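Local coordinates for ATP-dependent RNA helicase HrpB (PDB 6EUD), which hydrolyses ATP to ADP and phosphate as a DExH-box NTPase of the RNA helicase class and binds single-stranded RNA, at residues E214-G224 with G286-R297; S241-Y249 with P265-T275. All coordinates share one frame; numbering follows the deposited sequence.

Contact 1. Residues E214-G224 with G286-R297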
loop_
_atom_site.group_PDB
_atom_site.type_symbol
_atom_site.label_atom_id
_atom_site.label_comp_id
_atom_site.label_asym_id
_atom_site.label_seq_id
_atom_site.Cartn_x
_atom_site.Cartn_y
_atom_site.Cartn_z
ATOM N N GLU A 214 41.908 10.269 -7.215
ATOM C CA GLU A 214 41.308 11.591 -7.213
ATOM C C GLU A 214 41.657 12.331 -5.936
ATOM O O GLU A 214 41.925 11.740 -4.893
ATOM C CB GLU A 214 39.780 11.528 -7.383
ATOM C CG GLU A 214 39.266 10.642 -8.512
ATOM C CD GLU A 214 39.683 11.112 -9.883
ATOM O OE1 GLU A 214 40.072 12.293 -10.030
ATOM O OE2 GLU A 214 39.607 10.288 -10.819
ATOM N N SER A 215 41.675 13.646 -6.055
ATOM C CA SER A 215 41.997 14.536 -4.956
ATOM C C SER A 215 40.727 14.947 -4.213
ATOM O O SER A 215 39.672 15.094 -4.826
ATOM C CB SER A 215 42.738 15.765 -5.495
ATOM O OG SER A 215 42.680 16.830 -4.571
ATOM N N GLY A 216 40.820 15.108 -2.894
ATOM C CA GLY A 216 39.728 15.703 -2.132
ATOM C C GLY A 216 39.092 14.827 -1.080
ATOM O O GLY A 216 39.449 13.659 -0.933
ATOM N N SER A 217 38.162 15.400 -0.328
ATOM C CA SER A 217 37.398 14.626 0.638
ATOM C C SER A 217 36.199 14.021 -0.053
ATOM O O SER A 217 35.734 14.520 -1.088
ATOM C CB SER A 217 36.958 15.473 1.831
ATOM O OG SER A 217 38.065 15.744 2.673
ATOM N N LEU A 218 35.701 12.945 0.546
ATOM C CA LEU A 218 34.799 12.044 -0.122
ATOM C C LEU A 218 33.592 11.758 0.752
ATOM O O LEU A 218 33.741 11.474 1.944
ATOM C CB LEU A 218 35.535 10.743 -0.474
ATOM C CG LEU A 218 34.862 9.668 -1.332
ATOM C CD1 LEU A 218 35.927 8.801 -2.054
ATOM C CD2 LEU A 218 33.982 8.803 -0.457
ATOM N N LEU A 219 32.408 11.807 0.137
ATOM C CA LEU A 219 31.151 11.493 0.810
ATOM C C LEU A 219 30.576 10.187 0.251
ATOM O O LEU A 219 30.291 10.062 -0.949
ATOM C CB LEU A 219 30.130 12.631 0.645
ATOM C CG LEU A 219 28.723 12.426 1.241
ATOM C CD1 LEU A 219 28.727 12.175 2.777
ATOM C CD2 LEU A 219 27.847 13.629 0.897
ATOM N N LEU A 220 30.410 9.221 1.138
ATOM C CA LEU A 220 29.959 7.889 0.767
ATOM C C LEU A 220 28.545 7.641 1.288
ATOM O O LEU A 220 28.335 7.642 2.501
ATOM C CB LEU A 220 30.935 6.846 1.323
ATOM C CG LEU A 220 30.563 5.370 1.278
ATOM C CD1 LEU A 220 30.249 4.909 -0.147
ATOM C CD2 LEU A 220 31.708 4.542 1.893
ATOM N N PHE A 221 27.588 7.439 0.384
ATOM C CA PHE A 221 26.205 7.157 0.775
ATOM C C PHE A 221 25.992 5.666 0.918
ATOM O O PHE A 221 26.305 4.924 0.004
ATOM C CB PHE A 221 25.203 7.730 -0.244
ATOM C CG PHE A 221 25.120 9.257 -0.243
ATOM C CD1 PHE A 221 25.770 10.015 -1.228
ATOM C CD2 PHE A 221 24.393 9.931 0.738
ATOM C CE1 PHE A 221 25.690 11.421 -1.237
ATOM C CE2 PHE A 221 24.307 11.335 0.740
ATOM C CZ PHE A 221 24.954 12.081 -0.249
ATOM N N LEU A 222 25.462 5.243 2.069
ATOM C CA LEU A 222 25.179 3.838 2.363
ATOM C C LEU A 222 23.734 3.678 2.858
ATOM O O LEU A 222 23.101 4.668 3.238
ATOM C CB LEU A 222 26.185 3.326 3.397
ATOM C CG LEU A 222 27.580 3.284 2.781
ATOM C CD1 LEU A 222 28.673 2.969 3.790
ATOM C CD2 LEU A 222 27.559 2.265 1.632
ATOM N N PRO A 223 23.197 2.437 2.857
ATOM C CA PRO A 223 21.781 2.271 3.228
ATOM C C PRO A 223 21.473 2.498 4.719
ATOM O O PRO A 223 20.402 3.015 5.040
ATOM C CB PRO A 223 21.488 0.812 2.858
ATOM C CG PRO A 223 22.598 0.407 1.894
ATOM C CD PRO A 223 23.785 1.177 2.361
ATOM N N GLY A 224 22.373 2.098 5.610
ATOM C CA GLY A 224 22.136 2.266 7.027
ATOM C C GLY A 224 23.360 2.112 7.906
ATOM O O GLY A 224 24.470 1.856 7.423
ATOM N N GLY A 286 33.592 20.550 2.572
ATOM C CA GLY A 286 34.906 20.143 2.097
ATOM C C GLY A 286 34.866 18.991 1.109
ATOM O O GLY A 286 35.898 18.383 0.821
ATOM N N ILE A 287 33.678 18.683 0.592
ATOM C CA ILE A 287 33.483 17.505 -0.256
ATOM C C ILE A 287 33.578 17.852 -1.730
ATOM O O ILE A 287 32.946 18.811 -2.166
ATOM C CB ILE A 287 32.108 16.834 0.029
ATOM C CG1 ILE A 287 31.990 16.483 1.518
ATOM C CG2 ILE A 287 31.924 15.589 -0.832
ATOM C CD1 ILE A 287 32.986 15.385 1.996
ATOM N N ARG A 288 34.363 17.085 -2.492
ATOM C CA ARG A 288 34.328 17.176 -3.968
ATOM C C ARG A 288 34.257 15.781 -4.634
ATOM O O ARG A 288 34.172 15.673 -5.845
ATOM C CB ARG A 288 35.536 17.967 -4.504
ATOM C CG ARG A 288 36.825 17.204 -4.540
ATOM C CD ARG A 288 37.914 17.949 -5.323
ATOM N NE ARG A 288 37.635 18.009 -6.760
ATOM C CZ ARG A 288 38.176 17.203 -7.675
ATOM N NH1 ARG A 288 39.030 16.256 -7.318
ATOM N NH2 ARG A 288 37.864 17.350 -8.954
ATOM N N LEU A 289 34.274 14.723 -3.825
ATOM C CA LEU A 289 34.083 13.344 -4.297
ATOM C C LEU A 289 32.873 12.702 -3.615
ATOM O O LEU A 289 32.743 12.755 -2.394
ATOM C CB LEU A 289 35.321 12.494 -4.016
ATOM C CG LEU A 289 36.661 13.063 -4.504
ATOM C CD1 LEU A 289 37.801 12.148 -4.101
ATOM C CD2 LEU A 289 36.638 13.279 -6.006
ATOM N N VAL A 290 31.989 12.093 -4.399
ATOM C CA VAL A 290 30.916 11.297 -3.846
ATOM C C VAL A 290 31.011 9.829 -4.328
ATOM O O VAL A 290 31.336 9.530 -5.489
ATOM C CB VAL A 290 29.543 11.916 -4.204
ATOM C CG1 VAL A 290 28.410 10.905 -4.083
ATOM C CG2 VAL A 290 29.272 13.168 -3.338
ATOM N N VAL A 291 30.755 8.906 -3.411
ATOM C CA VAL A 291 30.552 7.528 -3.799
ATOM C C VAL A 291 29.165 7.143 -3.344
ATOM O O VAL A 291 28.837 7.204 -2.167
ATOM C CB VAL A 291 31.622 6.559 -3.215
ATOM C CG1 VAL A 291 31.293 5.115 -3.603
ATOM C CG2 VAL A 291 33.030 6.949 -3.702
ATOM N N ASP A 292 28.354 6.748 -4.313
ATOM C CA ASP A 292 26.946 6.472 -4.111
ATOM C C ASP A 292 26.647 4.985 -4.375
ATOM O O ASP A 292 26.735 4.503 -5.533
ATOM C CB ASP A 292 26.107 7.383 -5.026
ATOM C CG ASP A 292 24.633 7.008 -5.039
ATOM O OD1 ASP A 292 24.118 6.533 -4.000
ATOM O OD2 ASP A 292 23.990 7.185 -6.094
ATOM N N CYS A 293 26.316 4.255 -3.310
ATOM C CA CYS A 293 26.014 2.825 -3.447
ATOM C C CYS A 293 24.709 2.605 -4.227
ATOM O O CYS A 293 24.422 1.495 -4.649
ATOM C CB CYS A 293 25.923 2.140 -2.067
ATOM S SG CYS A 293 24.424 2.465 -1.114
ATOM N N ALA A 294 23.930 3.677 -4.382
ATOM C CA ALA A 294 22.642 3.697 -5.100
ATOM C C ALA A 294 21.575 2.788 -4.501
ATOM O O ALA A 294 20.654 2.381 -5.210
ATOM C CB ALA A 294 22.843 3.351 -6.573
ATOM N N GLN A 295 21.679 2.497 -3.205
ATOM C CA GLN A 295 20.707 1.645 -2.520
ATOM C C GLN A 295 20.161 2.277 -1.255
ATOM O O GLN A 295 20.916 2.649 -0.369
ATOM C CB GLN A 295 21.325 0.289 -2.217
ATOM C CG GLN A 295 21.416 -0.525 -3.480
ATOM C CD GLN A 295 22.032 -1.868 -3.289
ATOM O OE1 GLN A 295 22.410 -2.238 -2.174
ATOM N NE2 GLN A 295 22.146 -2.623 -4.384
ATOM N N GLU A 296 18.836 2.411 -1.210
ATOM C CA GLU A 296 18.104 3.002 -0.097
ATOM C C GLU A 296 17.519 1.917 0.797
ATOM O O GLU A 296 17.286 0.784 0.358
ATOM C CB GLU A 296 16.958 3.882 -0.610
ATOM C CG GLU A 296 17.185 5.385 -0.556
ATOM C CD GLU A 296 16.122 6.153 -1.335
ATOM O OE1 GLU A 296 15.193 5.502 -1.864
ATOM O OE2 GLU A 296 16.227 7.400 -1.438
ATOM N N ARG A 297 17.232 2.279 2.044
ATOM C CA ARG A 297 16.438 1.420 2.906
ATOM C C ARG A 297 15.094 2.092 3.212
ATOM O O ARG A 297 15.060 3.129 3.878
ATOM C CB ARG A 297 17.205 1.106 4.188
ATOM C CG ARG A 297 16.454 0.264 5.185
ATOM C CD ARG A 297 17.436 -0.513 6.061
ATOM N NE ARG A 297 18.213 -1.473 5.268
ATOM C CZ ARG A 297 19.532 -1.620 5.350
ATOM N NH1 ARG A 297 20.232 -0.873 6.194
ATOM N NH2 ARG A 297 20.153 -2.517 4.586
HETATM O O HOH W 1 40.727 14.432 -8.803
#
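The guanidinium of Arg288 meets Ser215 with its edge. NH1 donates to the backbone O of Ser215 at 2.8 Å, and that oxygen lies 11° out of the guanidinium plane. A water, also at the edge and in plane, accepts from Arg288 NH1 and from Ser215 N, and donates to Glu214 OE1 at 2.6 Å. A bend at chi3 (-69°) folds the Arg288 chain round Ser215 O and brings NH1 onto it. Arg288 NE bonds to the O of Pro332, while Glu214 OE2 forms a salt bridge with Arg189. With an alanine at Arg288, Ser215 O and the water would probably lose their NH1 partner, and Pro332 O its bond from NE. The Phe221 ring receives Val290 CG1 at its edge, 4.0 Å from CE1. Pro223 CB sits over one face of the Arg297 guanidinium, nearer its margin than its centre; NH1 forms a salt bridge with Glu227.

Between these groups the backbones pair in parallel. Ser217 O accepts from both Arg288 N and Leu289 N. Leu219 N donates to Leu289 O at 2.7 Å, and Leu219 O accepts from Val291 N. Phe221 N donates to Val291 O at 2.9 Å.

Leu218, Leu220, Leu289 and Val291 share one face. Leu218 CD1 touches Val291 CG2, and Leu220 CD1 lies 3.6 Å from Val291 CG1. Leu219, Val290, Phe221 and Asp292 share the other. Ala294 N donates to Asp292 OD1 from well out of the carboxylate plane, in an Asx turn; OD1 also forms a salt bridge with Arg323. Strands 217-221 and 287-302 are parallel neighbours in the sheet of the helicase C-terminal domain, with helix 199-213 on the face of Leu218 and Leu220 and helix 317-325 on that of Phe221 and Asp292. This is the alpha/beta build of a RecA-like domain.

Contact 2. Residues S241-Y249 with P265-T275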
loop_
_atom_site.group_PDB
_atom_site.type_symbol
_atom_site.label_atom_id
_atom_site.label_comp_id
_atom_site.label_asym_id
_atom_site.label_seq_id
_atom_site.Cartn_x
_atom_site.Cartn_y
_atom_site.Cartn_z
ATOM N N SER A 241 47.467 6.892 5.558
ATOM C CA SER A 241 47.552 7.438 6.913
ATOM C C SER A 241 46.908 8.816 6.997
ATOM O O SER A 241 46.558 9.278 8.086
ATOM C CB SER A 241 49.021 7.501 7.374
ATOM O OG SER A 241 49.833 8.189 6.432
ATOM N N ASP A 242 46.748 9.456 5.839
ATOM C CA ASP A 242 46.177 10.794 5.773
ATOM C C ASP A 242 44.639 10.774 5.739
ATOM O O ASP A 242 43.993 11.818 5.852
ATOM C CB ASP A 242 46.722 11.539 4.548
ATOM C CG ASP A 242 46.392 10.845 3.253
ATOM O OD1 ASP A 242 46.186 9.616 3.276
ATOM O OD2 ASP A 242 46.338 11.527 2.208
ATOM N N VAL A 243 44.052 9.590 5.594
ATOM C CA VAL A 243 42.603 9.507 5.458
ATOM C C VAL A 243 41.924 9.300 6.802
ATOM O O VAL A 243 42.154 8.309 7.493
ATOM C CB VAL A 243 42.172 8.376 4.510
ATOM C CG1 VAL A 243 40.665 8.320 4.430
ATOM C CG2 VAL A 243 42.753 8.592 3.131
ATOM N N LEU A 244 41.079 10.260 7.150
ATOM C CA LEU A 244 40.286 10.238 8.365
ATOM C C LEU A 244 38.862 9.734 8.089
ATOM O O LEU A 244 38.117 10.328 7.305
ATOM C CB LEU A 244 40.260 11.641 8.968
ATOM C CG LEU A 244 39.489 11.901 10.250
ATOM C CD1 LEU A 244 40.044 11.023 11.343
ATOM C CD2 LEU A 244 39.643 13.364 10.605
ATOM N N LEU A 245 38.494 8.629 8.733
ATOM C CA LEU A 245 37.163 8.058 8.578
ATOM C C LEU A 245 36.157 8.653 9.545
ATOM O O LEU A 245 36.369 8.656 10.755
ATOM C CB LEU A 245 37.210 6.543 8.756
ATOM C CG LEU A 245 38.006 5.797 7.688
ATOM C CD1 LEU A 245 37.853 4.285 7.853
ATOM C CD2 LEU A 245 37.583 6.236 6.289
ATOM N N CYS A 246 35.040 9.123 8.997
ATOM C CA CYS A 246 34.020 9.822 9.771
ATOM C C CYS A 246 32.630 9.309 9.500
ATOM O O CYS A 246 31.966 9.803 8.597
ATOM C CB CYS A 246 34.044 11.319 9.462
ATOM S SG CYS A 246 35.669 12.052 9.560
ATOM N N PRO A 247 32.174 8.327 10.287
ATOM C CA PRO A 247 30.775 7.882 10.205
ATOM C C PRO A 247 29.818 9.009 10.561
ATOM O O PRO A 247 30.199 9.934 11.250
ATOM C CB PRO A 247 30.699 6.750 11.234
ATOM C CG PRO A 247 31.876 6.990 12.140
ATOM C CD PRO A 247 32.945 7.555 11.274
ATOM N N LEU A 248 28.590 8.933 10.080
ATOM C CA LEU A 248 27.609 9.969 10.343
ATOM C C LEU A 248 26.214 9.375 10.427
ATOM O O LEU A 248 25.552 9.129 9.409
ATOM C CB LEU A 248 27.654 11.055 9.270
ATOM C CG LEU A 248 26.816 12.284 9.610
ATOM C CD1 LEU A 248 27.310 12.858 10.899
ATOM C CD2 LEU A 248 26.906 13.316 8.530
ATOM N N TYR A 249 25.795 9.123 11.663
ATOM C CA TYR A 249 24.410 8.795 11.967
ATOM C C TYR A 249 23.979 9.502 13.250
ATOM O O TYR A 249 24.825 9.863 14.073
ATOM C CB TYR A 249 24.213 7.285 12.083
ATOM C CG TYR A 249 25.349 6.503 12.709
ATOM C CD1 TYR A 249 26.440 6.105 11.953
ATOM C CD2 TYR A 249 25.299 6.104 14.036
ATOM C CE1 TYR A 249 27.474 5.361 12.512
ATOM C CE2 TYR A 249 26.328 5.352 14.602
ATOM C CZ TYR A 249 27.409 4.986 13.836
ATOM O OH TYR A 249 28.430 4.246 14.382
ATOM N N PRO A 265 40.898 18.291 8.871
ATOM C CA PRO A 265 42.051 19.041 9.394
ATOM C C PRO A 265 43.130 19.242 8.331
ATOM O O PRO A 265 43.178 18.476 7.356
ATOM C CB PRO A 265 42.561 18.151 10.526
ATOM C CG PRO A 265 41.356 17.394 10.980
ATOM C CD PRO A 265 40.508 17.176 9.752
ATOM N N GLN A 266 43.988 20.246 8.521
ATOM C CA GLN A 266 45.031 20.544 7.543
ATOM C C GLN A 266 45.937 19.331 7.349
ATOM O O GLN A 266 46.311 18.661 8.315
ATOM C CB GLN A 266 45.849 21.772 7.968
ATOM C CG GLN A 266 46.971 22.173 6.982
ATOM C CD GLN A 266 46.451 22.635 5.601
ATOM O OE1 GLN A 266 45.305 23.084 5.469
ATOM N NE2 GLN A 266 47.301 22.526 4.574
ATOM N N GLY A 267 46.256 19.038 6.093
ATOM C CA GLY A 267 47.145 17.939 5.757
ATOM C C GLY A 267 46.431 16.619 5.532
ATOM O O GLY A 267 47.035 15.642 5.076
ATOM N N MET A 268 45.143 16.578 5.845
ATOM C CA MET A 268 44.406 15.331 5.733
ATOM C C MET A 268 43.113 15.468 4.921
ATOM O O MET A 268 42.663 16.564 4.611
ATOM C CB MET A 268 44.104 14.793 7.130
ATOM C CG MET A 268 45.368 14.443 7.931
ATOM S SD MET A 268 44.936 13.531 9.408
ATOM C CE MET A 268 43.726 14.639 10.123
ATOM N N ARG A 269 42.546 14.330 4.556
ATOM C CA ARG A 269 41.292 14.273 3.821
ATOM C C ARG A 269 40.350 13.366 4.586
ATOM O O ARG A 269 40.806 12.494 5.312
ATOM C CB ARG A 269 41.522 13.752 2.398
ATOM C CG ARG A 269 42.103 12.337 2.346
ATOM C CD ARG A 269 42.756 12.020 1.012
ATOM N NE ARG A 269 41.847 12.218 -0.106
ATOM C CZ ARG A 269 41.991 11.632 -1.286
ATOM N NH1 ARG A 269 43.007 10.804 -1.485
ATOM N NH2 ARG A 269 41.120 11.863 -2.265
ATOM N N LYS A 270 39.046 13.549 4.427
ATOM C CA LYS A 270 38.086 12.712 5.142
ATOM C C LYS A 270 37.164 11.918 4.224
ATOM O O LYS A 270 36.797 12.362 3.135
ATOM C CB LYS A 270 37.243 13.569 6.096
ATOM C CG LYS A 270 36.325 14.537 5.382
ATOM C CD LYS A 270 35.488 15.387 6.337
ATOM C CE LYS A 270 34.570 16.288 5.521
ATOM N NZ LYS A 270 33.724 17.171 6.335
ATOM N N VAL A 271 36.801 10.725 4.683
ATOM C CA VAL A 271 35.718 9.969 4.095
ATOM C C VAL A 271 34.532 10.011 5.041
ATOM O O VAL A 271 34.610 9.516 6.158
ATOM C CB VAL A 271 36.103 8.510 3.829
ATOM C CG1 VAL A 271 34.887 7.729 3.298
ATOM C CG2 VAL A 271 37.281 8.441 2.857
ATOM N N VAL A 272 33.439 10.608 4.596
ATOM C CA VAL A 272 32.244 10.661 5.406
ATOM C C VAL A 272 31.312 9.560 4.949
ATOM O O VAL A 272 30.912 9.506 3.789
ATOM C CB VAL A 272 31.548 12.033 5.323
ATOM C CG1 VAL A 272 30.299 12.036 6.147
ATOM C CG2 VAL A 272 32.468 13.111 5.821
ATOM N N LEU A 273 31.002 8.656 5.868
ATOM C CA LEU A 273 30.110 7.546 5.593
ATOM C C LEU A 273 28.741 7.910 6.169
ATOM O O LEU A 273 28.574 8.027 7.375
ATOM C CB LEU A 273 30.653 6.242 6.192
ATOM C CG LEU A 273 32.100 5.794 5.900
ATOM C CD1 LEU A 273 33.105 6.375 6.907
ATOM C CD2 LEU A 273 32.213 4.263 5.840
ATOM N N ALA A 274 27.758 8.099 5.301
ATOM C CA ALA A 274 26.473 8.624 5.734
ATOM C C ALA A 274 25.314 7.878 5.102
ATOM O O ALA A 274 25.482 7.197 4.078
ATOM C CB ALA A 274 26.377 10.121 5.409
ATOM N N THR A 275 24.144 8.010 5.723
ATOM C CA THR A 275 22.875 7.608 5.121
ATOM C C THR A 275 22.336 8.771 4.303
ATOM O O THR A 275 22.938 9.850 4.308
ATOM C CB THR A 275 21.851 7.233 6.180
ATOM O OG1 THR A 275 21.605 8.385 6.992
ATOM C CG2 THR A 275 22.376 6.110 7.053
HETATM O O HOH W 2 45.095 9.684 0.378
#
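Backbone hydrogen bonds join Asp242 to Arg269 and run on along both strands. Arg269 N donates to Asp242 O at 3.2 Å. Leu244 N returns a nearly straight bond to Arg269 O, 178° at the hydrogen. Val271 N to Leu244 O and Cys246 N to Val271 O continue the parallel ladder. Leu273 N reaches Cys246 O from 44° above the carbonyl plane. The last bond, from Leu248 N to Leu273 O, is weak.

Apolar contacts follow the two faces. Val243 CG1 meets Val271 CG2 at 3.7 Å. Leu245 lies alongside Val271, with CD2 3.7 Å from its CB. On the other face Leu244 CD2 touches Pro265 CD at 4.0 Å, and Leu248 CB packs on Val272 CG1. Helix 256-261 packs against Cys246, Leu248 and Val272.

Among polar groups, a water donates to Asp242 OD2 at 2.9 Å and accepts from Arg269 NH1 at 3.0 Å. It lies in plane at the edge of the guanidinium, which is turned 62° from the carboxylate. Arg269 NH1 also bonds to Leu211 O, and NH2 to Glu214 O and Gly216 O. Past CG the Lys270 chain is fully stretched, and NZ is held by Ala260 O, Leu262 O and Glu285 O.

A type II beta turn from Pro265 to Met268, closed by Met268 N to Pro265 O, leads into strand 269-274. Strand 243-248, helix 256-261 and strand 269-274 form a beta-alpha-beta crossover, a basic unit of the RecA-like fold.

In the fold
After the N-terminal ATP-binding domain the chain passes through helix 199-213 and forms strand 217-221, the first half of contact 1. Helix 225-236 follows. Strand 243-248 then opens contact 2, which closes a short loop through helix 256-261 when strand 269-274 arrives. Strand 287-302 comes next, so the whole of contact 2 falls within the longer loop that contact 1 closes. The two do not cross. They meet in one sheet, where strand 217-221 lies between strands 269-274 and 287-302: Leu220 N reaches Val272 O at 2.7 Å, a probable hydrogen bond. Together they set four parallel strands in the order 243-248, 269-274, 217-221, 287-302.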